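Local coordinates for 190aa long hypothetical protein (Pyrococcus horikoshii, PDB 2DDZ) that is of unknown function but assembles as a hexamer, binds guanidine in the crystal, and belongs to a family probably related to class II aminoacyl-tRNA synthetases, at residues Met4-Ile9 and Ala171-Ile176; Leu90-Leu95 and Ile134-Asn139; Ser19-His24 and Glu50-Glu55. All coordinates share one frame; numbering follows the deposited sequence.

Contact 1: residues Met4-Ile9 and Ala171-Ile176; sequences MELLII and ALVEEI
The backbones of Met4-Ile9 and Ala171-Ile176 come closest at Met4 and Val173, whose CA atoms lie 7.3 Å apart, a separation that leaves the joining to side chains. This is helix-on-sheet packing in an alpha+beta fold, a mixed, largely antiparallel sheet covered by helices: Glu5 to Ile8 belong to strand 5-8, which pairs in parallel with strand 36-45 through backbone bonds such as those of Leu7 with Leu37 and Val39, and Ala171-Ile176 is part of helix 161-184. Two pairs carry the contact, both apolar, and about 218 Å² of surface is buried in all.

Met4 has the larger share. Its CG stands opposite the backbone N (chi1 178°) and the chain stays extended through to the methyl (chi3 172°), which delivers the thioether to Ile176. There the two side chains cross at about a right angle, the sulfur lying against two branches of the isoleucine: SD is 3.7 Å from CG2 of Ile176 and 3.8 Å from its CD1. On the sheet Met4 also leans on Leu37 and Leu73, and on the helix side it touches Arg180.

Leu6, two residues further along the strand, has its CB on the helix side as well, whereas that of Glu5 points away, the alternation expected of a beta-strand. Its partner Val173 lies one helical turn before Ile176. Val173 turns CG2 beside its own backbone N, and that methyl meets Leu6 CD2 obliquely at 4.1 Å.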
loop_
_atom_site.group_PDB
_atom_site.type_symbol
_atom_site.label_atom_id
_atom_site.label_comp_id
_atom_site.label_asym_id
_atom_site.label_seq_id
_atom_site.Cartn_x
_atom_site.Cartn_y
_atom_site.Cartn_z
ATOM N N MET E 4 18.383 9.439 10.803
ATOM C CA MET E 4 17.843 8.337 11.652
ATOM C C MET E 4 18.401 8.434 13.090
ATOM O O MET E 4 19.441 9.057 13.300
ATOM C CB MET E 4 18.250 6.993 11.047
ATOM C CG MET E 4 17.809 5.772 11.822
ATOM S SD MET E 4 18.291 4.230 11.033
ATOM C CE MET E 4 17.834 3.182 12.290
ATOM N N GLU E 5 17.734 7.790 14.053
ATOM C CA GLU E 5 18.131 7.814 15.484
ATOM C C GLU E 5 18.896 6.581 15.972
ATOM O O GLU E 5 18.554 5.455 15.616
ATOM C CB GLU E 5 16.896 7.953 16.374
ATOM C CG GLU E 5 16.292 9.339 16.469
ATOM C CD GLU E 5 17.033 10.242 17.437
ATOM O OE1 GLU E 5 17.305 9.814 18.583
ATOM O OE2 GLU E 5 17.333 11.389 17.052
ATOM N N LEU E 6 19.902 6.808 16.814
ATOM C CA LEU E 6 20.717 5.730 17.362
ATOM C C LEU E 6 20.942 5.884 18.864
ATOM O O LEU E 6 21.197 6.979 19.357
ATOM C CB LEU E 6 22.077 5.675 16.665
ATOM C CG LEU E 6 23.107 4.715 17.281
ATOM C CD1 LEU E 6 22.598 3.279 17.235
ATOM C CD2 LEU E 6 24.409 4.824 16.522
ATOM N N LEU E 7 20.838 4.773 19.586
ATOM C CA LEU E 7 21.041 4.768 21.026
ATOM C C LEU E 7 21.746 3.496 21.472
ATOM O O LEU E 7 21.208 2.399 21.326
ATOM C CB LEU E 7 19.707 4.875 21.772
ATOM C CG LEU E 7 19.818 4.751 23.304
ATOM C CD1 LEU E 7 20.655 5.919 23.847
ATOM C CD2 LEU E 7 18.425 4.750 23.953
ATOM N N ILE E 8 22.957 3.650 22.006
ATOM C CA ILE E 8 23.721 2.519 22.516
ATOM C C ILE E 8 23.675 2.636 24.036
ATOM O O ILE E 8 24.168 3.612 24.586
ATOM C CB ILE E 8 25.203 2.572 22.092
ATOM C CG1 ILE E 8 25.341 2.799 20.587
ATOM C CG2 ILE E 8 25.883 1.260 22.445
ATOM C CD1 ILE E 8 24.749 1.698 19.751
ATOM N N ILE E 9 23.077 1.658 24.711
ATOM C CA ILE E 9 22.992 1.686 26.175
ATOM C C ILE E 9 24.270 1.065 26.764
ATOM O O ILE E 9 24.399 -0.151 26.858
ATOM C CB ILE E 9 21.738 0.930 26.657
ATOM C CG1 ILE E 9 20.502 1.612 26.065
ATOM C CG2 ILE E 9 21.664 0.927 28.190
ATOM C CD1 ILE E 9 19.222 0.857 26.286
ATOM N N ALA E 171 27.775 1.134 11.472
ATOM C CA ALA E 171 27.740 0.433 10.186
ATOM C C ALA E 171 26.311 0.182 9.713
ATOM O O ALA E 171 26.010 0.321 8.529
ATOM C CB ALA E 171 28.484 -0.899 10.298
ATOM N N LEU E 172 25.440 -0.197 10.647
ATOM C CA LEU E 172 24.047 -0.471 10.333
ATOM C C LEU E 172 23.264 0.807 10.035
ATOM O O LEU E 172 22.423 0.828 9.132
ATOM C CB LEU E 172 23.394 -1.248 11.478
ATOM C CG LEU E 172 23.994 -2.637 11.731
ATOM C CD1 LEU E 172 23.056 -3.427 12.627
ATOM C CD2 LEU E 172 24.211 -3.371 10.413
ATOM N N VAL E 173 23.530 1.872 10.783
ATOM C CA VAL E 173 22.840 3.127 10.527
ATOM C C VAL E 173 23.207 3.600 9.121
ATOM O O VAL E 173 22.339 4.003 8.350
ATOM C CB VAL E 173 23.226 4.212 11.554
ATOM C CG1 VAL E 173 22.697 5.569 11.107
ATOM C CG2 VAL E 173 22.653 3.861 12.913
ATOM N N GLU E 174 24.490 3.531 8.776
ATOM C CA GLU E 174 24.928 3.949 7.446
ATOM C C GLU E 174 24.279 3.095 6.365
ATOM O O GLU E 174 23.955 3.587 5.287
ATOM C CB GLU E 174 26.446 3.848 7.317
ATOM C CG GLU E 174 27.206 4.769 8.239
ATOM C CD GLU E 174 28.695 4.763 7.959
ATOM O OE1 GLU E 174 29.179 3.804 7.313
ATOM O OE2 GLU E 174 29.381 5.712 8.394
ATOM N N GLU E 175 24.096 1.812 6.655
ATOM C CA GLU E 175 23.486 0.901 5.696
ATOM C C GLU E 175 22.069 1.358 5.398
ATOM O O GLU E 175 21.668 1.482 4.239
ATOM C CB GLU E 175 23.451 -0.519 6.260
ATOM C CG GLU E 175 23.162 -1.592 5.222
ATOM C CD GLU E 175 24.199 -1.620 4.111
ATOM O OE1 GLU E 175 25.408 -1.518 4.422
ATOM O OE2 GLU E 175 23.810 -1.751 2.928
ATOM N N ILE E 176 21.316 1.614 6.461
ATOM C CA ILE E 176 19.937 2.044 6.325
ATOM C C ILE E 176 19.821 3.374 5.584
ATOM O O ILE E 176 18.977 3.517 4.699
ATOM C CB ILE E 176 19.269 2.147 7.711
ATOM C CG1 ILE E 176 19.060 0.738 8.266
ATOM C CG2 ILE E 176 17.961 2.905 7.608
ATOM C CD1 ILE E 176 18.662 0.689 9.713
#

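Contact 2: residues Leu90-Leu95 and Ile134-Asn139; sequences LLIARL and IHIGLN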
loop_
_atom_site.group_PDB
_atom_site.type_symbol
_atom_site.label_atom_id
_atom_site.label_comp_id
_atom_site.label_asym_id
_atom_site.label_seq_id
_atom_site.Cartn_x
_atom_site.Cartn_y
_atom_site.Cartn_z
ATOM N N LEU E 90 19.998 -7.824 4.750
ATOM C CA LEU E 90 20.997 -6.887 4.264
ATOM C C LEU E 90 21.863 -6.484 5.452
ATOM O O LEU E 90 23.082 -6.361 5.332
ATOM C CB LEU E 90 20.344 -5.635 3.690
ATOM C CG LEU E 90 21.316 -4.533 3.259
ATOM C CD1 LEU E 90 22.334 -5.067 2.240
ATOM C CD2 LEU E 90 20.520 -3.391 2.668
ATOM N N LEU E 91 21.224 -6.281 6.601
ATOM C CA LEU E 91 21.939 -5.879 7.803
ATOM C C LEU E 91 22.836 -7.004 8.339
ATOM O O LEU E 91 23.959 -6.745 8.770
ATOM C CB LEU E 91 20.947 -5.432 8.883
ATOM C CG LEU E 91 20.026 -4.252 8.562
ATOM C CD1 LEU E 91 19.138 -3.971 9.771
ATOM C CD2 LEU E 91 20.845 -3.023 8.220
ATOM N N ILE E 92 22.347 -8.244 8.318
ATOM C CA ILE E 92 23.151 -9.378 8.788
ATOM C C ILE E 92 24.340 -9.507 7.844
ATOM O O ILE E 92 25.455 -9.813 8.269
ATOM C CB ILE E 92 22.335 -10.711 8.808
ATOM C CG1 ILE E 92 21.480 -10.779 10.074
ATOM C CG2 ILE E 92 23.261 -11.918 8.840
ATOM C CD1 ILE E 92 20.795 -9.509 10.356
ATOM N N ALA E 93 24.104 -9.252 6.562
ATOM C CA ALA E 93 25.180 -9.323 5.588
ATOM C C ALA E 93 26.227 -8.260 5.910
ATOM O O ALA E 93 27.421 -8.531 5.835
ATOM C CB ALA E 93 24.642 -9.124 4.176
ATOM N N ARG E 94 25.791 -7.055 6.273
ATOM C CA ARG E 94 26.749 -6.002 6.603
ATOM C C ARG E 94 27.565 -6.381 7.840
ATOM O O ARG E 94 28.767 -6.128 7.887
ATOM C CB ARG E 94 26.052 -4.671 6.846
ATOM C CG ARG E 94 27.003 -3.557 7.313
ATOM C CD ARG E 94 27.872 -3.005 6.172
ATOM N NE ARG E 94 28.825 -1.994 6.639
ATOM C CZ ARG E 94 30.022 -2.265 7.162
ATOM N NH1 ARG E 94 30.431 -3.522 7.286
ATOM N NH2 ARG E 94 30.816 -1.283 7.565
ATOM N N LEU E 95 26.910 -6.980 8.836
ATOM C CA LEU E 95 27.590 -7.423 10.049
ATOM C C LEU E 95 28.647 -8.467 9.694
ATOM O O LEU E 95 29.702 -8.534 10.324
ATOM C CB LEU E 95 26.604 -8.044 11.043
ATOM C CG LEU E 95 25.632 -7.090 11.738
ATOM C CD1 LEU E 95 24.805 -7.883 12.733
ATOM C CD2 LEU E 95 26.404 -5.965 12.455
ATOM N N ILE E 134 12.786 -5.277 13.654
ATOM C CA ILE E 134 13.862 -6.254 13.493
ATOM C C ILE E 134 14.722 -6.465 14.740
ATOM O O ILE E 134 15.073 -5.516 15.428
ATOM C CB ILE E 134 14.853 -5.822 12.369
ATOM C CG1 ILE E 134 14.130 -5.643 11.036
ATOM C CG2 ILE E 134 15.974 -6.836 12.243
ATOM C CD1 ILE E 134 12.978 -6.575 10.855
ATOM N N HIS E 135 15.072 -7.711 15.023
ATOM C CA HIS E 135 15.966 -7.991 16.137
ATOM C C HIS E 135 17.171 -8.784 15.662
ATOM O O HIS E 135 17.049 -9.686 14.844
ATOM C CB HIS E 135 15.298 -8.792 17.264
ATOM C CG HIS E 135 16.267 -9.253 18.320
ATOM N ND1 HIS E 135 16.813 -10.519 18.332
ATOM C CD2 HIS E 135 16.840 -8.589 19.355
ATOM C CE1 HIS E 135 17.680 -10.615 19.326
ATOM N NE2 HIS E 135 17.715 -9.459 19.961
ATOM N N ILE E 136 18.344 -8.424 16.164
ATOM C CA ILE E 136 19.556 -9.160 15.843
ATOM C C ILE E 136 20.226 -9.376 17.183
ATOM O O ILE E 136 20.252 -8.473 18.015
ATOM C CB ILE E 136 20.550 -8.390 14.955
ATOM C CG1 ILE E 136 19.976 -8.159 13.557
ATOM C CG2 ILE E 136 21.859 -9.169 14.874
ATOM C CD1 ILE E 136 18.966 -7.049 13.521
ATOM N N GLY E 137 20.753 -10.577 17.389
ATOM C CA GLY E 137 21.420 -10.889 18.633
ATOM C C GLY E 137 22.717 -11.603 18.336
ATOM O O GLY E 137 22.750 -12.498 17.500
ATOM N N LEU E 138 23.795 -11.191 18.995
ATOM C CA LEU E 138 25.088 -11.832 18.790
ATOM C C LEU E 138 25.572 -12.335 20.138
ATOM O O LEU E 138 25.642 -11.565 21.100
ATOM C CB LEU E 138 26.110 -10.846 18.215
ATOM C CG LEU E 138 25.783 -10.134 16.897
ATOM C CD1 LEU E 138 26.972 -9.273 16.506
ATOM C CD2 LEU E 138 25.475 -11.151 15.789
ATOM N N ASN E 139 25.890 -13.626 20.211
ATOM C CA ASN E 139 26.389 -14.217 21.455
ATOM C C ASN E 139 27.698 -13.533 21.855
ATOM O O ASN E 139 28.583 -13.342 21.016
ATOM C CB ASN E 139 26.696 -15.714 21.285
ATOM C CG ASN E 139 25.470 -16.553 20.963
ATOM O OD1 ASN E 139 24.483 -16.546 21.693
ATOM N ND2 ASN E 139 25.543 -17.302 19.865
#
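Ile92 lays its CD1 methyl against CG1 of Ile136 at 3.6 Å, the two side chains sliding past each other in opposite directions. The CB of Ile92 does not point straight at the strand. Its chain bends back instead, with chi2 at 44°, and this turn carries the terminal methyl inward to Ile136. Leu95, one helical turn on, does face the strand, and its CD1 approaches Ile136 CG2 at 3.9 Å.

Ile136 is thus touched on both of its branches: CG1 by Ile92 and CG2 by Leu95. Its first torsion explains the division, since with chi1 at -67° CG1 sits beside the backbone N while CG2 lies opposite that nitrogen, and the two arms are presented to successive turns of the helix. The backbones stay well apart, the nearest CA atoms being those of Ile92 and Ile136 at 7.9 Å. All three touching residues are buried, and 189 Å² is covered between the segments.

Alternation along the strand separates two environments. Ile134, Ile136 and Leu138 turn their CB atoms to the helix, while His135 lies on the other face, stacked on the ring of Tyr16 and hydrogen-bonded through NE2 to ND1 of His70. Backbone hydrogen bonds on both flanks, such as those of Ile136 with Tyr71 and Gly137 with Ile122, place strand 131-139 between strands 68-75 and 118-128. Ile113 of strand 112-115 touches both Ile92 and Leu95, extending the apolar layer. Helix 81-100 covering an interior strand, here through aliphatic side chains of the two segments, is typical of the hydrophobic core between a helix and a largely antiparallel sheet.

Contact 3: residues Ser19-His24 and Glu50-Glu55; sequences SAIRSH and EMVDIE
Arg22 runs extended from CG to NE, whereas Glu50 folds at its second torsion (chi2 -68°) and turns its carboxylate toward Ser19 and Arg22. The two chains cross at about a right angle, yet their flat ends are nearly coplanar, the guanidinium and carboxylate planes being 24° apart.

One hydrogen bond forms the salt bridge. Arg22 NH1 donates to Glu50 OE2 at 3.3 Å with an N-H...O angle of 161°, reaching the syn lone pair of that oxygen. The bond is fairly straight but long, and Glu50 OE1, though in the guanidinium plane, is 3.7 Å from NE of Arg22. The same OE1 of Glu50 lies 3.3 Å from CA of Ser19, so one side of the carboxylate rests on the 3-10 turn formed by Ser19 to Ile21. The hydroxyl of Ser19 is engaged by Asp17.

The contact joins two connections of the alpha+beta fold: the loop between strand 5-8 and helix 25-30, and the loop entering helix 54-59. Asp53 is the N-cap of helix 54-59, its OD1 accepting from Glu55 N at 3.0 Å from above the carboxylate plane. Were Glu50 cut back to an alanine, Arg22 would probably lose its charged mate here and its guanidinium could turn, with a gap opening beside Ser19.

Alongside the salt bridge, Ile21 CG2 touches Val52 CG2 at 4.1 Å, and both residues pack on Ile124 of strand 118-128. Val189 of the second subunit packs on Ile21 and Val52 as well, while Thr190 of that subunit packs on Arg22.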
loop_
_atom_site.group_PDB
_atom_site.type_symbol
_atom_site.label_atom_id
_atom_site.label_comp_id
_atom_site.label_asym_id
_atom_site.label_seq_id
_atom_site.Cartn_x
_atom_site.Cartn_y
_atom_site.Cartn_z
ATOM N N SER E 19 10.005 -9.092 24.181
ATOM C CA SER E 19 9.038 -7.993 24.148
ATOM C C SER E 19 9.552 -6.686 23.549
ATOM O O SER E 19 8.774 -5.765 23.306
ATOM C CB SER E 19 8.462 -7.730 25.553
ATOM O OG SER E 19 9.448 -7.227 26.442
ATOM N N ALA E 20 10.852 -6.594 23.300
ATOM C CA ALA E 20 11.396 -5.379 22.709
ATOM C C ALA E 20 11.084 -5.329 21.212
ATOM O O ALA E 20 11.289 -4.309 20.559
ATOM C CB ALA E 20 12.899 -5.307 22.943
ATOM N N ILE E 21 10.571 -6.436 20.681
ATOM C CA ILE E 21 10.214 -6.536 19.266
ATOM C C ILE E 21 8.936 -5.765 18.962
ATOM O O ILE E 21 8.653 -5.459 17.807
ATOM C CB ILE E 21 9.992 -8.006 18.841
ATOM C CG1 ILE E 21 10.145 -8.128 17.327
ATOM C CG2 ILE E 21 8.608 -8.484 19.296
ATOM C CD1 ILE E 21 11.551 -7.845 16.846
ATOM N N ARG E 22 8.163 -5.452 20.006
ATOM C CA ARG E 22 6.903 -4.703 19.839
ATOM C C ARG E 22 7.068 -3.286 19.292
ATOM O O ARG E 22 8.106 -2.636 19.469
ATOM C CB ARG E 22 6.097 -4.606 21.160
ATOM C CG ARG E 22 5.723 -5.993 21.719
ATOM C CD ARG E 22 4.546 -5.901 22.608
ATOM N NE ARG E 22 4.269 -7.047 23.418
ATOM C CZ ARG E 22 3.136 -7.122 24.116
ATOM N NH1 ARG E 22 2.895 -8.207 24.811
ATOM N NH2 ARG E 22 2.268 -6.101 24.125
ATOM N N SER E 23 5.995 -2.782 18.688
ATOM C CA SER E 23 6.016 -1.449 18.110
ATOM C C SER E 23 6.109 -0.357 19.153
ATOM O O SER E 23 5.548 -0.471 20.242
ATOM C CB SER E 23 4.780 -1.210 17.223
ATOM O OG SER E 23 3.569 -1.225 17.965
ATOM N N HIS E 24 6.825 0.702 18.789
ATOM C CA HIS E 24 7.030 1.867 19.636
ATOM C C HIS E 24 7.837 1.555 20.894
ATOM O O HIS E 24 7.844 2.335 21.833
ATOM C CB HIS E 24 5.683 2.493 20.007
ATOM C CG HIS E 24 4.993 3.180 18.866
ATOM N ND1 HIS E 24 5.387 4.413 18.388
ATOM C CD2 HIS E 24 3.909 2.824 18.136
ATOM C CE1 HIS E 24 4.572 4.789 17.417
ATOM N NE2 HIS E 24 3.666 3.843 17.246
ATOM N N GLU E 50 6.165 -14.231 23.366
ATOM C CA GLU E 50 6.828 -13.143 22.665
ATOM C C GLU E 50 7.573 -13.653 21.429
ATOM O O GLU E 50 8.110 -12.860 20.655
ATOM C CB GLU E 50 7.811 -12.429 23.599
ATOM C CG GLU E 50 7.178 -11.758 24.817
ATOM C CD GLU E 50 6.313 -10.556 24.463
ATOM O OE1 GLU E 50 6.530 -9.942 23.396
ATOM O OE2 GLU E 50 5.423 -10.212 25.267
ATOM N N MET E 51 7.612 -14.972 21.248
ATOM C CA MET E 51 8.300 -15.560 20.102
ATOM C C MET E 51 7.612 -15.180 18.790
ATOM O O MET E 51 6.393 -15.294 18.661
ATOM C CB MET E 51 8.359 -17.088 20.229
ATOM C CG MET E 51 9.346 -17.607 21.259
ATOM S SD MET E 51 9.560 -19.363 21.185
ATOM C CE MET E 51 10.806 -19.390 20.123
ATOM N N VAL E 52 8.400 -14.726 17.820
ATOM C CA VAL E 52 7.854 -14.310 16.530
ATOM C C VAL E 52 7.957 -15.381 15.446
ATOM O O VAL E 52 7.061 -15.515 14.618
ATOM C CB VAL E 52 8.543 -13.008 16.042
ATOM C CG1 VAL E 52 8.160 -12.719 14.596
ATOM C CG2 VAL E 52 8.126 -11.826 16.941
ATOM N N ASP E 53 9.054 -16.132 15.442
ATOM C CA ASP E 53 9.238 -17.185 14.448
ATOM C C ASP E 53 8.290 -18.349 14.760
ATOM O O ASP E 53 8.506 -19.099 15.712
ATOM C CB ASP E 53 10.688 -17.680 14.457
ATOM C CG ASP E 53 11.034 -18.511 13.229
ATOM O OD1 ASP E 53 10.122 -19.102 12.611
ATOM O OD2 ASP E 53 12.232 -18.584 12.882
ATOM N N ILE E 54 7.239 -18.491 13.952
ATOM C CA ILE E 54 6.268 -19.555 14.133
ATOM C C ILE E 54 6.944 -20.917 14.109
ATOM O O ILE E 54 6.505 -21.844 14.795
ATOM C CB ILE E 54 5.175 -19.532 13.039
ATOM C CG1 ILE E 54 4.321 -18.268 13.169
ATOM C CG2 ILE E 54 4.256 -20.745 13.193
ATOM C CD1 ILE E 54 3.788 -18.090 14.564
ATOM N N GLU E 55 7.994 -21.052 13.300
ATOM C CA GLU E 55 8.729 -22.316 13.229
ATOM C C GLU E 55 9.382 -22.634 14.592
ATOM O O GLU E 55 9.488 -23.802 14.974
ATOM C CB GLU E 55 9.814 -22.251 12.147
ATOM C CG GLU E 55 10.604 -23.548 11.982
ATOM C CD GLU E 55 11.659 -23.467 10.880
ATOM O OE1 GLU E 55 11.764 -22.410 10.222
ATOM O OE2 GLU E 55 12.385 -24.463 10.670
#

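How the contacts relate
Contact 2 is core, wholly buried with its centre about 4 Å from that of the chain. Contacts 1 and 3 have centres about 11 and 12 Å out: contact 1 is partly buried, contact 3 mostly buried though Arg22 is exposed. Contacts 1 and 2 each set a helix on the same sheet through apolar pairs alone; their helices also meet, with Glu175 OE1 3.4 Å from Arg94 CD. Contact 3 joins loops instead, adds a salt bridge to its apolar pair, and is more extensively bordered by other subunits. It reaches contact 2 where Ile21 CD1 packs 3.9 Å from His135 CB, but stays about 9 Å from contact 1 at the nearest atoms.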